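Local coordinates for protein endoglucanase (Clostridium thermocellum, PDB 2E0P) that hydrolyses beta-1,4-glucosidic linkages within cellulose and xyloglucan, this chain being the part that carries its family 44 glycoside hydrolase module, at residues A[281-286]-A[357-362]. Numbering follows the deposited sequence.
Sequences DVHWYP and ITEYDY. With BGC (beta-D-glucopyranose), chain B.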
loop_
_atom_site.group_PDB
_atom_site.type_symbol
_atom_site.label_atom_id
_atom_site.label_comp_id
_atom_site.label_asym_id
_atom_site.label_seq_id
_atom_site.Cartn_x
_atom_site.Cartn_y
_atom_site.Cartn_z
ATOM N N ASP A 281 2.578 -2.675 -8.659
ATOM C CA ASP A 281 2.857 -2.019 -7.389
ATOM C C ASP A 281 3.358 -0.590 -7.558
ATOM O O ASP A 281 4.382 -0.366 -8.202
ATOM C CB ASP A 281 3.901 -2.923 -6.704
ATOM C CG ASP A 281 4.449 -2.375 -5.397
ATOM O OD1 ASP A 281 4.279 -1.176 -5.085
ATOM O OD2 ASP A 281 5.096 -3.180 -4.674
ATOM N N VAL A 282 2.625 0.373 -6.996
ATOM C CA VAL A 282 3.034 1.781 -7.070
ATOM C C VAL A 282 2.898 2.480 -5.715
ATOM O O VAL A 282 2.189 2.009 -4.821
ATOM C CB VAL A 282 2.193 2.594 -8.103
ATOM C CG1 VAL A 282 2.363 1.989 -9.488
ATOM C CG2 VAL A 282 0.702 2.632 -7.703
ATOM N N HIS A 283 3.598 3.601 -5.575
ATOM C CA HIS A 283 3.530 4.418 -4.368
ATOM C C HIS A 283 2.750 5.676 -4.773
ATOM O O HIS A 283 2.981 6.236 -5.848
ATOM C CB HIS A 283 4.926 4.831 -3.904
ATOM C CG HIS A 283 5.801 3.687 -3.480
ATOM N ND1 HIS A 283 5.345 2.391 -3.337
ATOM C CD2 HIS A 283 7.114 3.663 -3.156
ATOM C CE1 HIS A 283 6.346 1.619 -2.940
ATOM N NE2 HIS A 283 7.428 2.367 -2.822
ATOM N N TRP A 284 1.843 6.124 -3.911
ATOM C CA TRP A 284 1.040 7.299 -4.207
ATOM C C TRP A 284 0.970 8.259 -3.029
ATOM O O TRP A 284 0.172 8.073 -2.107
ATOM C CB TRP A 284 -0.386 6.875 -4.612
ATOM C CG TRP A 284 -1.325 8.022 -4.963
ATOM C CD1 TRP A 284 -2.289 8.570 -4.162
ATOM C CD2 TRP A 284 -1.388 8.738 -6.208
ATOM N NE1 TRP A 284 -2.953 9.579 -4.831
ATOM C CE2 TRP A 284 -2.421 9.705 -6.087
ATOM C CE3 TRP A 284 -0.678 8.654 -7.414
ATOM C CZ2 TRP A 284 -2.758 10.581 -7.128
ATOM C CZ3 TRP A 284 -1.017 9.532 -8.455
ATOM C CH2 TRP A 284 -2.049 10.480 -8.299
ATOM N N TYR A 285 1.838 9.261 -3.044
ATOM C CA TYR A 285 1.813 10.296 -2.012
ATOM C C TYR A 285 1.120 11.444 -2.723
ATOM O O TYR A 285 1.658 12.003 -3.676
ATOM C CB TYR A 285 3.233 10.679 -1.609
ATOM C CG TYR A 285 3.897 9.610 -0.773
ATOM C CD1 TYR A 285 3.584 9.475 0.578
ATOM C CD2 TYR A 285 4.839 8.745 -1.327
ATOM C CE1 TYR A 285 4.198 8.506 1.366
ATOM C CE2 TYR A 285 5.468 7.765 -0.541
ATOM C CZ TYR A 285 5.142 7.661 0.802
ATOM O OH TYR A 285 5.784 6.744 1.612
ATOM N N PRO A 286 -0.100 11.794 -2.289
ATOM C CA PRO A 286 -0.848 12.879 -2.929
ATOM C C PRO A 286 -0.047 14.156 -3.154
ATOM O O PRO A 286 0.663 14.611 -2.260
ATOM C CB PRO A 286 -2.003 13.136 -1.955
ATOM C CG PRO A 286 -2.198 11.851 -1.282
ATOM C CD PRO A 286 -0.816 11.275 -1.106
ATOM N N ILE A 357 -1.083 -0.436 -3.704
ATOM C CA ILE A 357 -0.532 0.889 -3.402
ATOM C C ILE A 357 0.286 0.594 -2.153
ATOM O O ILE A 357 -0.237 0.595 -1.034
ATOM C CB ILE A 357 -1.631 1.917 -3.071
ATOM C CG1 ILE A 357 -2.715 1.892 -4.153
ATOM C CG2 ILE A 357 -1.006 3.311 -2.947
ATOM C CD1 ILE A 357 -2.195 2.161 -5.581
ATOM N N THR A 358 1.572 0.320 -2.354
ATOM C CA THR A 358 2.419 -0.087 -1.243
ATOM C C THR A 358 2.993 0.991 -0.341
ATOM O O THR A 358 3.639 0.682 0.659
ATOM C CB THR A 358 3.533 -1.013 -1.733
ATOM O OG1 THR A 358 4.299 -0.344 -2.733
ATOM C CG2 THR A 358 2.934 -2.291 -2.306
ATOM N N GLU A 359 2.799 2.248 -0.718
ATOM C CA GLU A 359 3.170 3.379 0.137
ATOM C C GLU A 359 2.210 4.511 -0.207
ATOM O O GLU A 359 1.918 4.745 -1.382
ATOM C CB GLU A 359 4.607 3.869 -0.097
ATOM C CG GLU A 359 5.685 3.001 0.548
ATOM C CD GLU A 359 7.075 3.580 0.366
ATOM O OE1 GLU A 359 7.192 4.823 0.326
ATOM O OE2 GLU A 359 8.050 2.796 0.279
ATOM N N TYR A 360 1.710 5.195 0.822
ATOM C CA TYR A 360 0.831 6.351 0.644
ATOM C C TYR A 360 0.669 7.004 2.007
ATOM O O TYR A 360 0.927 6.376 3.046
ATOM C CB TYR A 360 -0.542 5.950 0.075
ATOM C CG TYR A 360 -1.401 5.147 1.030
ATOM C CD1 TYR A 360 -2.254 5.792 1.929
ATOM C CD2 TYR A 360 -1.332 3.753 1.062
ATOM C CE1 TYR A 360 -3.009 5.069 2.849
ATOM C CE2 TYR A 360 -2.095 3.007 1.977
ATOM C CZ TYR A 360 -2.926 3.681 2.871
ATOM O OH TYR A 360 -3.659 2.980 3.808
ATOM N N ASP A 361 0.271 8.272 1.998
ATOM C CA ASP A 361 0.055 9.030 3.229
ATOM C C ASP A 361 -0.660 10.311 2.816
ATOM O O ASP A 361 -0.132 11.086 2.022
ATOM C CB ASP A 361 1.409 9.341 3.897
ATOM C CG ASP A 361 1.287 10.242 5.128
ATOM O OD1 ASP A 361 0.180 10.401 5.680
ATOM O OD2 ASP A 361 2.331 10.784 5.554
ATOM N N TYR A 362 -1.876 10.510 3.322
ATOM C CA TYR A 362 -2.642 11.701 2.990
ATOM C C TYR A 362 -2.376 12.853 3.955
ATOM O O TYR A 362 -2.969 13.922 3.841
ATOM C CB TYR A 362 -4.141 11.356 2.902
ATOM C CG TYR A 362 -4.476 10.774 1.550
ATOM C CD1 TYR A 362 -3.934 9.549 1.145
ATOM C CD2 TYR A 362 -5.228 11.501 0.624
ATOM C CE1 TYR A 362 -4.127 9.069 -0.158
ATOM C CE2 TYR A 362 -5.427 11.029 -0.677
ATOM C CZ TYR A 362 -4.870 9.818 -1.059
ATOM O OH TYR A 362 -5.025 9.384 -2.348
HETATM C C2 BGC B . 9.690 5.416 0.353
HETATM C C3 BGC B . 10.533 5.573 1.627
HETATM C C4 BGC B . 10.413 7.004 2.159
HETATM C C5 BGC B . 8.952 7.381 2.073
HETATM C C6 BGC B . 8.814 8.798 2.632
HETATM C C1 BGC B . 9.398 6.769 -0.296
HETATM O O1 BGC B . 10.490 7.581 -0.741
HETATM O O2 BGC B . 10.205 4.474 -0.595
HETATM O O3 BGC B . 11.866 5.068 1.537
HETATM O O4 BGC B . 10.879 7.272 3.500
HETATM O O5 BGC B . 8.568 7.436 0.679
HETATM O O6 BGC B . 7.436 9.153 2.764
HETATM O O HOH W 1 -5.486 11.293 -4.134
#
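The sixth and seventh parallel strands of the TIM barrel, 279-284 and 354-360, meet here, and Glu-359, with Tyr-285 just past the end of 279-284, reaches a bound glucose. Thr-358 N reaches Val-282 O at 3.1 Å, and Trp-284 N gives Glu-359 O a straighter bond of 2.9 Å (166° at the hydrogen). Trp-284 O is buried without a conventional partner, though Tyr-360 CA lies close to it. With CG anti to its carbonyl carbon (chi1 -78°), Glu-359 runs extended across the face of the His-283 imidazole. Its CB sits 3.7 Å from the ring centroid, and the carboxylate stacks farther out near the rim, 22° from parallel. The two carboxylate oxygens of Glu-359 then divide their work: Glu-359 OE1 accepts from Tyr-285 OH at 2.7 Å, from the anti side and somewhat out of plane, while Glu-359 OE2 takes glucose O2 at 2.9 Å and pairs with Arg-42. Glucose O6 adds a weak bond to Tyr-285 OH, so the tyrosine links carboxylate and sugar. Farther along, Pro-286 CG presses over the centre of the Tyr-362 ring, 3.3 Å from its centroid. A water joins the Tyr-362 hydroxyl to the indole edge, accepting from Trp-284 NE1 at 3.1 Å. Polar side chains at the C-terminal ends of adjacent strands, turned onto a sugar, are the hallmark of a TIM-barrel glycoside hydrolase's substrate cleft.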